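Local coordinates for homospermidine synthase (Legionella pneumophila subsp. pneumophila str. Philadelphia 1, PDB 2PH5), which binds NAD and probably catalyses the synthesis of the polyamine homospermidine, at residues 26-31 with 395-400; 33-38 with 403-408; 347-352 with 388-393; 373-378 with 432-437. One frame throughout, in Å; residues are numbered along the deposited sequence.

Interaction 1. Residues 26-31 with 395-400; sequences QALMPL and QVVASM. With NAD (nicotinamide-adenine-dinucleotide), chain C.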
# COMPACT_ATOMS: atom_id res chain seq x y z
N GLN A 26 -13.83 -19.91 -16.46
CA GLN A 26 -14.22 -20.88 -15.44
C GLN A 26 -15.42 -20.38 -14.66
O GLN A 26 -16.32 -21.15 -14.34
CB GLN A 26 -13.07 -21.14 -14.46
CG GLN A 26 -11.78 -21.61 -15.10
CD GLN A 26 -10.70 -21.96 -14.07
OE1 GLN A 26 -9.52 -22.02 -14.40
NE2 GLN A 26 -11.11 -22.20 -12.83
N ALA A 27 -15.43 -19.09 -14.36
CA ALA A 27 -16.52 -18.52 -13.58
C ALA A 27 -17.83 -18.41 -14.36
O ALA A 27 -18.89 -18.22 -13.78
CB ALA A 27 -16.12 -17.15 -13.05
N LEU A 28 -17.75 -18.53 -15.68
CA LEU A 28 -18.92 -18.43 -16.53
C LEU A 28 -19.72 -19.73 -16.56
O LEU A 28 -20.95 -19.71 -16.57
CB LEU A 28 -18.51 -18.07 -17.96
CG LEU A 28 -19.39 -17.11 -18.76
CD1 LEU A 28 -19.06 -17.26 -20.23
CD2 LEU A 28 -20.85 -17.38 -18.53
N MSE A 29 -19.01 -20.85 -16.57
CA MSE A 29 -19.62 -22.17 -16.64
C MSE A 29 -20.93 -22.32 -15.88
O MSE A 29 -21.96 -22.66 -16.47
CB MSE A 29 -18.64 -23.22 -16.15
CG MSE A 29 -17.53 -23.50 -17.12
SE MSE A 29 -18.21 -24.43 -18.66
CE MSE A 29 -17.53 -26.19 -18.26
N PRO A 30 -20.92 -22.06 -14.57
CA PRO A 30 -22.13 -22.17 -13.75
C PRO A 30 -23.33 -21.39 -14.29
O PRO A 30 -24.45 -21.91 -14.31
CB PRO A 30 -21.68 -21.65 -12.40
CG PRO A 30 -20.24 -22.04 -12.36
CD PRO A 30 -19.77 -21.67 -13.73
N LEU A 31 -23.11 -20.15 -14.72
CA LEU A 31 -24.19 -19.31 -15.22
C LEU A 31 -24.81 -19.79 -16.53
O LEU A 31 -25.98 -19.55 -16.81
CB LEU A 31 -23.72 -17.85 -15.37
CG LEU A 31 -23.69 -16.97 -14.11
CD1 LEU A 31 -22.72 -17.56 -13.11
CD2 LEU A 31 -23.29 -15.54 -14.44
N GLN A 395 -19.52 -10.64 -10.78
CA GLN A 395 -20.10 -9.44 -11.36
C GLN A 395 -19.76 -9.38 -12.85
O GLN A 395 -20.52 -8.82 -13.65
CB GLN A 395 -19.58 -8.19 -10.65
CG GLN A 395 -19.99 -8.09 -9.21
CD GLN A 395 -19.29 -6.94 -8.49
OE1 GLN A 395 -18.07 -6.84 -8.52
NE2 GLN A 395 -20.07 -6.08 -7.84
N VAL A 396 -18.64 -9.98 -13.23
CA VAL A 396 -18.21 -9.97 -14.62
C VAL A 396 -19.00 -10.96 -15.47
O VAL A 396 -19.43 -10.63 -16.57
CB VAL A 396 -16.72 -10.30 -14.76
CG1 VAL A 396 -16.26 -10.01 -16.17
CG2 VAL A 396 -15.92 -9.50 -13.74
N VAL A 397 -19.18 -12.17 -14.96
CA VAL A 397 -19.90 -13.19 -15.71
C VAL A 397 -21.41 -12.93 -15.69
O VAL A 397 -22.12 -13.36 -16.61
CB VAL A 397 -19.56 -14.62 -15.18
CG1 VAL A 397 -18.07 -14.88 -15.35
CG2 VAL A 397 -19.97 -14.79 -13.72
N ALA A 398 -21.89 -12.23 -14.67
CA ALA A 398 -23.32 -11.92 -14.62
C ALA A 398 -23.63 -11.06 -15.85
O ALA A 398 -24.62 -11.30 -16.56
CB ALA A 398 -23.64 -11.15 -13.33
N SER A 399 -22.76 -10.10 -16.12
CA SER A 399 -22.91 -9.21 -17.27
C SER A 399 -22.82 -9.96 -18.60
O SER A 399 -23.59 -9.72 -19.53
CB SER A 399 -21.84 -8.12 -17.23
OG SER A 399 -21.79 -7.53 -15.94
N MSE A 400 -21.85 -10.87 -18.68
CA MSE A 400 -21.66 -11.65 -19.89
C MSE A 400 -22.84 -12.57 -20.21
O MSE A 400 -23.32 -12.58 -21.34
CB MSE A 400 -20.39 -12.48 -19.78
CG MSE A 400 -19.16 -11.63 -19.62
SE MSE A 400 -17.67 -12.43 -20.49
CE MSE A 400 -17.99 -11.73 -22.27
PA NAD C . -6.74 -15.41 -18.06
O1A NAD C . -5.33 -15.03 -18.44
O2A NAD C . -6.98 -15.90 -16.67
O5B NAD C . -7.33 -16.52 -19.08
C5B NAD C . -7.19 -16.35 -20.49
C4B NAD C . -7.25 -17.74 -21.15
O4B NAD C . -7.06 -17.52 -22.53
C3B NAD C . -6.15 -18.70 -20.69
O3B NAD C . -6.72 -19.93 -20.22
C2B NAD C . -5.30 -18.91 -21.91
O2B NAD C . -4.70 -20.18 -22.02
C1B NAD C . -6.25 -18.55 -23.06
N9A NAD C . -5.61 -18.01 -24.27
C8A NAD C . -4.42 -17.25 -24.27
N7A NAD C . -3.66 -17.53 -25.34
C5A NAD C . -4.32 -18.48 -26.04
C6A NAD C . -4.01 -19.13 -27.24
N6A NAD C . -2.91 -18.90 -27.95
N1A NAD C . -4.92 -20.08 -27.69
C2A NAD C . -6.09 -20.37 -27.01
N3A NAD C . -6.42 -19.73 -25.84
C4A NAD C . -5.52 -18.81 -25.39
O3 NAD C . -7.58 -14.09 -18.27
PN NAD C . -9.15 -13.75 -18.14
O1N NAD C . -9.27 -12.52 -17.33
O2N NAD C . -9.85 -15.00 -17.68
O5D NAD C . -9.32 -13.47 -19.69
C5D NAD C . -10.50 -13.07 -20.34
C4D NAD C . -10.36 -11.57 -20.50
O4D NAD C . -11.49 -10.95 -19.96
C3D NAD C . -9.42 -10.48 -20.97
O3D NAD C . -9.52 -10.27 -22.37
C2D NAD C . -9.88 -9.29 -20.15
O2D NAD C . -9.54 -8.06 -20.71
C1D NAD C . -11.38 -9.54 -20.01
N1N NAD C . -12.02 -9.07 -18.75
C2N NAD C . -13.04 -8.16 -18.79
C3N NAD C . -13.63 -7.77 -17.57
C7N NAD C . -14.76 -6.80 -17.52
O7N NAD C . -15.27 -6.50 -16.28
N7N NAD C . -15.28 -6.25 -18.59
C4N NAD C . -13.18 -8.31 -16.32
C5N NAD C . -12.12 -9.24 -16.33
C6N NAD C . -11.54 -9.63 -17.52
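With V397 CG1 anti to its own carbonyl carbon (chi1 -61°), both branches of V397 face helix 23-35, CG1 toward A27 and L28 and CG2 toward A27 O and L31. CG1 settles on the backbone where A27 passes into L28, at 3.7 Å from L28 N, and it also meets the methyl group of A27, with A27 CB 3.8 Å away. CG2 touches L31 CD2 at 3.5 Å, one turn on, and also lies 3.6 Å from A27 O, the side chains of L31 and V397 crossing at about a right angle. L31 CG is anti to its carbonyl carbon (chi1 -81°), and CD2 is also pressed onto the opposing backbone, 3.3 Å from V397 O. Helix 23-35 follows strand 16-19 and a glycine-rich turn consistent with a Rossmann GxGxxG motif, whose backbone amides at C23 and V24 bind NAD. Helix 391-408 comes from the C-terminal family region; the axes of segments 26-31 and 395-400 cross at -53° and approach to 9.1 Å, in a buried seam with no hydrogen bond between them. The neighbouring V396 serves the cofactor instead, its CG1 lying 3.5 Å from NAD C4N of the nicotinamide ring. Y433 touches both L31 and A398.

Interaction 2. Residues 33-38 with 403-408; sequences FEKFDI and GIIWAI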
# COMPACT_ATOMS: atom_id res chain seq x y z
N PHE A 33 -25.14 -23.05 -17.49
CA PHE A 33 -26.01 -24.19 -17.21
C PHE A 33 -27.14 -23.78 -16.28
O PHE A 33 -28.11 -24.52 -16.11
CB PHE A 33 -25.20 -25.33 -16.59
CG PHE A 33 -24.27 -25.98 -17.56
CD1 PHE A 33 -24.76 -26.75 -18.60
CD2 PHE A 33 -22.89 -25.80 -17.45
CE1 PHE A 33 -23.90 -27.32 -19.54
CE2 PHE A 33 -22.02 -26.37 -18.37
CZ PHE A 33 -22.53 -27.13 -19.42
N GLU A 34 -27.02 -22.60 -15.69
CA GLU A 34 -28.05 -22.10 -14.79
C GLU A 34 -29.14 -21.38 -15.57
O GLU A 34 -30.31 -21.40 -15.17
CB GLU A 34 -27.42 -21.15 -13.77
CG GLU A 34 -28.35 -20.73 -12.63
CD GLU A 34 -27.72 -19.69 -11.72
OE1 GLU A 34 -26.48 -19.74 -11.52
OE2 GLU A 34 -28.46 -18.83 -11.20
N LYS A 35 -28.77 -20.76 -16.68
CA LYS A 35 -29.72 -20.03 -17.51
C LYS A 35 -30.12 -20.76 -18.79
O LYS A 35 -31.05 -20.34 -19.48
CB LYS A 35 -29.13 -18.67 -17.87
CG LYS A 35 -29.18 -17.65 -16.76
CD LYS A 35 -30.55 -17.05 -16.71
CE LYS A 35 -30.59 -15.85 -15.81
NZ LYS A 35 -31.98 -15.33 -15.81
N PHE A 36 -29.43 -21.84 -19.12
CA PHE A 36 -29.74 -22.57 -20.34
C PHE A 36 -30.04 -24.04 -20.10
O PHE A 36 -29.34 -24.71 -19.35
CB PHE A 36 -28.59 -22.43 -21.34
CG PHE A 36 -28.44 -21.05 -21.88
CD1 PHE A 36 -29.19 -20.62 -22.96
CD2 PHE A 36 -27.57 -20.15 -21.28
CE1 PHE A 36 -29.09 -19.31 -23.43
CE2 PHE A 36 -27.45 -18.84 -21.74
CZ PHE A 36 -28.21 -18.42 -22.82
N ASP A 37 -31.11 -24.52 -20.74
CA ASP A 37 -31.51 -25.91 -20.63
C ASP A 37 -30.74 -26.64 -21.72
O ASP A 37 -31.31 -27.27 -22.61
CB ASP A 37 -33.02 -26.06 -20.86
CG ASP A 37 -33.47 -27.50 -20.82
OD1 ASP A 37 -33.01 -28.25 -19.92
OD2 ASP A 37 -34.28 -27.89 -21.68
N ILE A 38 -29.43 -26.53 -21.62
CA ILE A 38 -28.52 -27.10 -22.59
C ILE A 38 -27.81 -28.33 -22.03
O ILE A 38 -27.75 -28.53 -20.81
CB ILE A 38 -27.50 -26.02 -23.01
CG1 ILE A 38 -26.82 -26.41 -24.31
CG2 ILE A 38 -26.47 -25.80 -21.91
CD1 ILE A 38 -25.96 -25.29 -24.89
N GLY A 403 -25.43 -10.47 -21.56
CA GLY A 403 -25.11 -10.07 -22.92
C GLY A 403 -25.30 -11.22 -23.89
O GLY A 403 -25.76 -11.02 -25.01
N ILE A 404 -24.93 -12.43 -23.46
CA ILE A 404 -25.07 -13.61 -24.30
C ILE A 404 -26.56 -13.84 -24.60
O ILE A 404 -26.93 -14.12 -25.74
CB ILE A 404 -24.47 -14.89 -23.60
CG1 ILE A 404 -22.95 -14.76 -23.50
CG2 ILE A 404 -24.85 -16.15 -24.38
CD1 ILE A 404 -22.25 -15.93 -22.79
N ILE A 405 -27.41 -13.72 -23.59
CA ILE A 405 -28.83 -13.91 -23.80
C ILE A 405 -29.39 -12.85 -24.74
O ILE A 405 -30.28 -13.12 -25.54
CB ILE A 405 -29.62 -13.84 -22.48
CG1 ILE A 405 -29.11 -14.91 -21.52
CG2 ILE A 405 -31.11 -14.03 -22.75
CD1 ILE A 405 -29.60 -14.72 -20.10
N TRP A 406 -28.85 -11.63 -24.64
CA TRP A 406 -29.31 -10.53 -25.48
C TRP A 406 -29.00 -10.81 -26.94
O TRP A 406 -29.85 -10.63 -27.81
CB TRP A 406 -28.62 -9.22 -25.07
CG TRP A 406 -29.13 -8.03 -25.83
CD1 TRP A 406 -30.27 -7.30 -25.56
CD2 TRP A 406 -28.57 -7.46 -27.02
NE1 TRP A 406 -30.44 -6.32 -26.51
CE2 TRP A 406 -29.41 -6.40 -27.42
CE3 TRP A 406 -27.44 -7.75 -27.79
CZ2 TRP A 406 -29.16 -5.62 -28.55
CZ3 TRP A 406 -27.19 -6.97 -28.93
CH2 TRP A 406 -28.04 -5.92 -29.29
N ALA A 407 -27.78 -11.25 -27.20
CA ALA A 407 -27.35 -11.53 -28.56
C ALA A 407 -28.17 -12.64 -29.21
O ALA A 407 -28.49 -12.56 -30.40
CB ALA A 407 -25.87 -11.88 -28.58
N ILE A 408 -28.53 -13.67 -28.44
CA ILE A 408 -29.31 -14.76 -29.00
C ILE A 408 -30.66 -14.29 -29.57
O ILE A 408 -31.07 -14.75 -30.63
CB ILE A 408 -29.56 -15.87 -27.94
CG1 ILE A 408 -28.22 -16.52 -27.58
CG2 ILE A 408 -30.55 -16.90 -28.46
CD1 ILE A 408 -28.31 -17.53 -26.47
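The ring of F36 meets three isoleucines of residues 403-408, and the tight part of this contact lies at its far end. F36 CG is anti to the carbonyl carbon (chi1 -68°), beside the backbone N, and ring atoms CE1 and CZ make the contacts. F36 and I408 reach toward each other tip to tip, with F36 CE1 3.6 Å from I408 CD1. F36 CZ approaches I405 CG1 at 3.8 Å, the two side chains crossing obliquely, and I404 CG2 sits farther off, 4.3 Å from the same F36 CZ. F36 is the first residue past helix 23-35 to leave helical backbone angles, so the contact joins the end of the Rossmann-like region's first helix to the last turns of helix 391-408. Strand 16-19 joins in through F16, which meets the F36 ring edge-to-face and also touches I404, while F86 of strand 86-89 packs on I404 and I408. The looser side is that of K35, a partly exposed residue. Only the aliphatic part of its chain takes part, K35 CD lying 4.2 Å from I405 CD1. Here I429 of helix 423-430 touches both K35 and I405, and no hydrogen bond joins the two segments.

Interaction 3. Residues 347-352 with 388-393; sequences LILNEI and YNNATS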
# COMPACT_ATOMS: atom_id res chain seq x y z
N LEU A 347 -4.49 -16.02 -8.14
CA LEU A 347 -5.88 -15.55 -8.15
C LEU A 347 -6.54 -16.01 -6.87
O LEU A 347 -6.68 -17.21 -6.62
CB LEU A 347 -6.64 -16.14 -9.35
CG LEU A 347 -8.18 -16.00 -9.39
CD1 LEU A 347 -8.59 -14.55 -9.61
CD2 LEU A 347 -8.72 -16.87 -10.54
N ILE A 348 -6.96 -15.06 -6.04
CA ILE A 348 -7.61 -15.46 -4.81
C ILE A 348 -9.09 -15.73 -5.03
O ILE A 348 -9.84 -14.87 -5.51
CB ILE A 348 -7.42 -14.43 -3.71
CG1 ILE A 348 -7.71 -13.02 -4.23
CG2 ILE A 348 -6.01 -14.55 -3.18
CD1 ILE A 348 -7.81 -11.96 -3.14
N LEU A 349 -9.49 -16.94 -4.67
CA LEU A 349 -10.85 -17.41 -4.83
C LEU A 349 -11.30 -18.06 -3.52
O LEU A 349 -12.04 -17.46 -2.74
CB LEU A 349 -10.89 -18.41 -5.98
CG LEU A 349 -12.24 -18.88 -6.52
CD1 LEU A 349 -12.99 -17.70 -7.13
CD2 LEU A 349 -11.99 -19.96 -7.57
N ASN A 350 -10.85 -19.29 -3.29
CA ASN A 350 -11.22 -20.00 -2.08
C ASN A 350 -10.57 -19.43 -0.83
O ASN A 350 -11.13 -19.51 0.26
CB ASN A 350 -10.87 -21.48 -2.19
CG ASN A 350 -11.60 -22.16 -3.33
OD1 ASN A 350 -12.75 -21.81 -3.63
ND2 ASN A 350 -10.95 -23.13 -3.96
N GLU A 351 -9.38 -18.84 -0.97
CA GLU A 351 -8.73 -18.30 0.20
C GLU A 351 -9.37 -17.05 0.79
O GLU A 351 -9.07 -16.69 1.93
CB GLU A 351 -7.24 -18.05 -0.06
CG GLU A 351 -6.90 -17.31 -1.33
CD GLU A 351 -6.72 -18.24 -2.53
OE1 GLU A 351 -7.74 -18.69 -3.10
OE2 GLU A 351 -5.55 -18.52 -2.90
N ILE A 352 -10.25 -16.38 0.05
CA ILE A 352 -10.86 -15.20 0.63
C ILE A 352 -11.91 -15.62 1.65
O ILE A 352 -12.72 -16.50 1.39
CB ILE A 352 -11.46 -14.23 -0.44
CG1 ILE A 352 -12.97 -14.15 -0.31
CG2 ILE A 352 -11.08 -14.68 -1.84
CD1 ILE A 352 -13.51 -12.99 -1.03
N TYR A 388 -17.12 -21.58 -8.08
CA TYR A 388 -16.01 -21.09 -8.91
C TYR A 388 -16.15 -19.59 -9.15
O TYR A 388 -15.86 -19.10 -10.24
CB TYR A 388 -16.02 -21.84 -10.24
CG TYR A 388 -16.15 -23.33 -10.08
CD1 TYR A 388 -15.12 -24.07 -9.52
CD2 TYR A 388 -17.33 -23.99 -10.44
CE1 TYR A 388 -15.25 -25.45 -9.32
CE2 TYR A 388 -17.47 -25.37 -10.25
CZ TYR A 388 -16.42 -26.09 -9.68
OH TYR A 388 -16.52 -27.44 -9.47
N ASN A 389 -16.58 -18.88 -8.12
CA ASN A 389 -16.79 -17.44 -8.22
C ASN A 389 -16.53 -16.69 -6.93
O ASN A 389 -16.79 -17.18 -5.83
CB ASN A 389 -18.24 -17.16 -8.64
CG ASN A 389 -18.41 -17.07 -10.15
OD1 ASN A 389 -18.04 -16.07 -10.77
ND2 ASN A 389 -18.96 -18.12 -10.74
N ASN A 390 -15.99 -15.48 -7.08
CA ASN A 390 -15.78 -14.61 -5.95
C ASN A 390 -16.64 -13.40 -6.30
O ASN A 390 -17.26 -13.37 -7.36
CB ASN A 390 -14.30 -14.22 -5.75
CG ASN A 390 -13.65 -13.64 -7.00
OD1 ASN A 390 -14.22 -12.77 -7.68
ND2 ASN A 390 -12.44 -14.10 -7.29
N ALA A 391 -16.69 -12.41 -5.42
CA ALA A 391 -17.48 -11.22 -5.65
C ALA A 391 -17.16 -10.58 -7.00
O ALA A 391 -18.06 -10.26 -7.77
CB ALA A 391 -17.24 -10.22 -4.53
N THR A 392 -15.87 -10.42 -7.28
CA THR A 392 -15.40 -9.81 -8.52
C THR A 392 -15.77 -10.59 -9.77
O THR A 392 -16.40 -10.05 -10.68
CB THR A 392 -13.86 -9.63 -8.50
OG1 THR A 392 -13.48 -8.92 -7.31
CG2 THR A 392 -13.38 -8.86 -9.72
N SER A 393 -15.38 -11.86 -9.83
CA SER A 393 -15.68 -12.66 -11.02
C SER A 393 -17.18 -12.72 -11.30
O SER A 393 -17.61 -12.56 -12.44
CB SER A 393 -15.12 -14.08 -10.87
OG SER A 393 -15.76 -14.78 -9.82
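L349 and N390 bring the backbones together, their CA atoms 5.8 Å apart, where the loop after strand 344-347 passes the start of helix 391-408. Their side chains cross at about a right angle. L349 CG is anti to the backbone N (chi1 -169°), and CD1 does the touching: it lies 3.6 Å from N390 ND2 and 3.7 Å from the carbonyl carbon C of N389. N390 ND2 in turn makes a weak, bent hydrogen bond of 3.2 Å to I348 O, and it is also hydrogen-bonded to T225 O, so the buried amide nitrogen has a second partner. The other end of that amide belongs to the helix. N390 is its N-cap, and with S393 it forms a capping box: S393 N donates to N390 OD1 at 2.6 Å in a nearly straight bond (170°), while N390 N donates to S393 OG at 2.8 Å. S393 OG also donates to N389 OD1, at 2.8 Å. Strand 202-213 of the mixed sheet lies alongside, with T213 touching I348 and Q211 touching N390. Within the loop, L349 N donates to E351 OE1 at 2.9 Å, from above the carboxylate plane. E351 OE2 forms a salt bridge with R346.

Interaction 4. Residues 373-378 with 432-437; sequences YGSTLS and PYLGKV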
# COMPACT_ATOMS: atom_id res chain seq x y z
N TYR A 373 -24.49 4.72 -8.31
CA TYR A 373 -25.37 3.60 -8.61
C TYR A 373 -24.50 2.43 -9.02
O TYR A 373 -23.63 2.57 -9.87
CB TYR A 373 -26.33 3.97 -9.74
CG TYR A 373 -27.34 2.90 -10.02
CD1 TYR A 373 -27.02 1.82 -10.82
CD2 TYR A 373 -28.62 2.96 -9.46
CE1 TYR A 373 -27.94 0.81 -11.06
CE2 TYR A 373 -29.55 1.95 -9.69
CZ TYR A 373 -29.21 0.88 -10.50
OH TYR A 373 -30.12 -0.11 -10.78
N GLY A 374 -24.72 1.28 -8.39
CA GLY A 374 -23.92 0.11 -8.71
C GLY A 374 -24.25 -1.15 -7.93
O GLY A 374 -25.33 -1.28 -7.33
N SER A 375 -23.31 -2.09 -7.95
CA SER A 375 -23.47 -3.37 -7.28
C SER A 375 -22.53 -3.57 -6.10
O SER A 375 -21.34 -3.33 -6.20
CB SER A 375 -23.24 -4.51 -8.27
OG SER A 375 -22.84 -5.70 -7.62
N THR A 376 -23.10 -4.00 -4.98
CA THR A 376 -22.31 -4.27 -3.79
C THR A 376 -22.56 -5.74 -3.51
O THR A 376 -23.58 -6.10 -2.94
CB THR A 376 -22.78 -3.46 -2.59
OG1 THR A 376 -22.77 -2.07 -2.92
CG2 THR A 376 -21.86 -3.71 -1.40
N LEU A 377 -21.63 -6.58 -3.95
CA LEU A 377 -21.74 -8.02 -3.77
C LEU A 377 -20.67 -8.53 -2.82
O LEU A 377 -19.49 -8.23 -2.99
CB LEU A 377 -21.59 -8.74 -5.12
CG LEU A 377 -21.54 -10.28 -5.09
CD1 LEU A 377 -22.89 -10.81 -4.63
CD2 LEU A 377 -21.18 -10.85 -6.46
N SER A 378 -21.08 -9.29 -1.81
CA SER A 378 -20.15 -9.84 -0.85
C SER A 378 -19.78 -11.23 -1.32
O SER A 378 -20.49 -11.84 -2.13
CB SER A 378 -20.78 -9.94 0.53
OG SER A 378 -21.80 -10.92 0.53
N PRO A 432 -30.00 -10.40 -10.29
CA PRO A 432 -30.02 -11.52 -9.34
C PRO A 432 -28.63 -12.04 -9.02
O PRO A 432 -28.46 -12.90 -8.17
CB PRO A 432 -30.86 -12.57 -10.05
CG PRO A 432 -31.80 -11.75 -10.86
CD PRO A 432 -30.88 -10.70 -11.44
N TYR A 433 -27.63 -11.50 -9.72
CA TYR A 433 -26.25 -11.92 -9.55
C TYR A 433 -25.37 -10.83 -8.95
O TYR A 433 -24.19 -11.06 -8.68
CB TYR A 433 -25.67 -12.31 -10.91
CG TYR A 433 -26.23 -13.59 -11.50
CD1 TYR A 433 -25.81 -14.83 -11.02
CD2 TYR A 433 -27.14 -13.56 -12.55
CE1 TYR A 433 -26.28 -16.01 -11.57
CE2 TYR A 433 -27.63 -14.74 -13.11
CZ TYR A 433 -27.19 -15.97 -12.62
OH TYR A 433 -27.65 -17.15 -13.16
N LEU A 434 -25.94 -9.65 -8.73
CA LEU A 434 -25.17 -8.51 -8.23
C LEU A 434 -25.40 -8.10 -6.78
O LEU A 434 -24.97 -7.02 -6.36
CB LEU A 434 -25.42 -7.32 -9.16
CG LEU A 434 -25.16 -7.61 -10.65
CD1 LEU A 434 -25.47 -6.38 -11.50
CD2 LEU A 434 -23.72 -8.02 -10.83
N GLY A 435 -26.05 -8.96 -6.01
CA GLY A 435 -26.31 -8.65 -4.61
C GLY A 435 -27.23 -7.45 -4.51
O GLY A 435 -28.22 -7.34 -5.24
N LYS A 436 -26.91 -6.54 -3.59
CA LYS A 436 -27.73 -5.35 -3.44
C LYS A 436 -27.26 -4.32 -4.46
O LYS A 436 -26.09 -3.95 -4.51
CB LYS A 436 -27.60 -4.79 -2.03
CG LYS A 436 -26.19 -4.55 -1.58
CD LYS A 436 -26.15 -4.06 -0.14
CE LYS A 436 -26.95 -2.77 0.03
NZ LYS A 436 -26.68 -2.13 1.36
N VAL A 437 -28.20 -3.88 -5.30
CA VAL A 437 -27.92 -2.91 -6.34
C VAL A 437 -28.90 -1.74 -6.23
O VAL A 437 -30.10 -1.94 -6.04
CB VAL A 437 -28.00 -3.58 -7.75
CG1 VAL A 437 -28.98 -4.74 -7.70
CG2 VAL A 437 -28.41 -2.58 -8.81
O HOH W 1 -25.43 -1.48 -3.35
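S375 and L434 meet through a hydroxyl that chi1 of 156° turns roughly anti to its own backbone N. From there S375 OG donates to L434 O at 2.8 Å, and Q395 NE2 of helix 391-408 is hydrogen-bonded to S375 OG. Beside it, T376 and K436 form an antiparallel hydrogen-bonded pair: T376 N to K436 O is 3.0 Å and nearly straight, whereas the return bond from K436 N is weak. K436 CG occupies the crowded position between its backbone N and carbonyl carbon (chi1 53°), which lays it against the partner strand, 3.7 Å from T376 CB. T376 OG1 turns to other partners, E358 and a water that donates both to it and to K436 O, each at 2.8 Å. L377 spreads its methyls over the turn, with CD1 3.9 Å from G435 N and CD2 near Y433 O. V437, paired with S375 in the non-hydrogen-bonded register, brings its CG2 to 3.6 Å from Y373 OH. The ladder goes on with G374 and G438. Between these segments, one straight backbone bond and one weak one are supplemented by side-chain chemistry: the S375 hydroxyl holds L434 O just ahead of the strand, and the water links two acceptors.

Helix 391-408 unites interactions 1, 2 and 3: its N-cap serves interaction 3, its middle interaction 1 and its last turns interaction 2. Interactions 1 and 2 also share helix 23-35. Centre to centre, interaction 1 lies about 11 Å from interaction 2, 12 Å from interaction 3 and 14 Å from interaction 4, with 23 Å between 2 and 3. N389 ND2 bonds to A27 O, linking interactions 1 and 3; Y433 OH makes a weak hydrogen bond to E34 OE2. Along the chain come 26-31, 33-38, 347-352, 373-378, 388-393, 395-400, 403-408 and 432-437. The Rossmann-like region is thus joined to late elements, beside NAD at interaction 1 and, from the I404 side chain, about 12 Å from it at interaction 2.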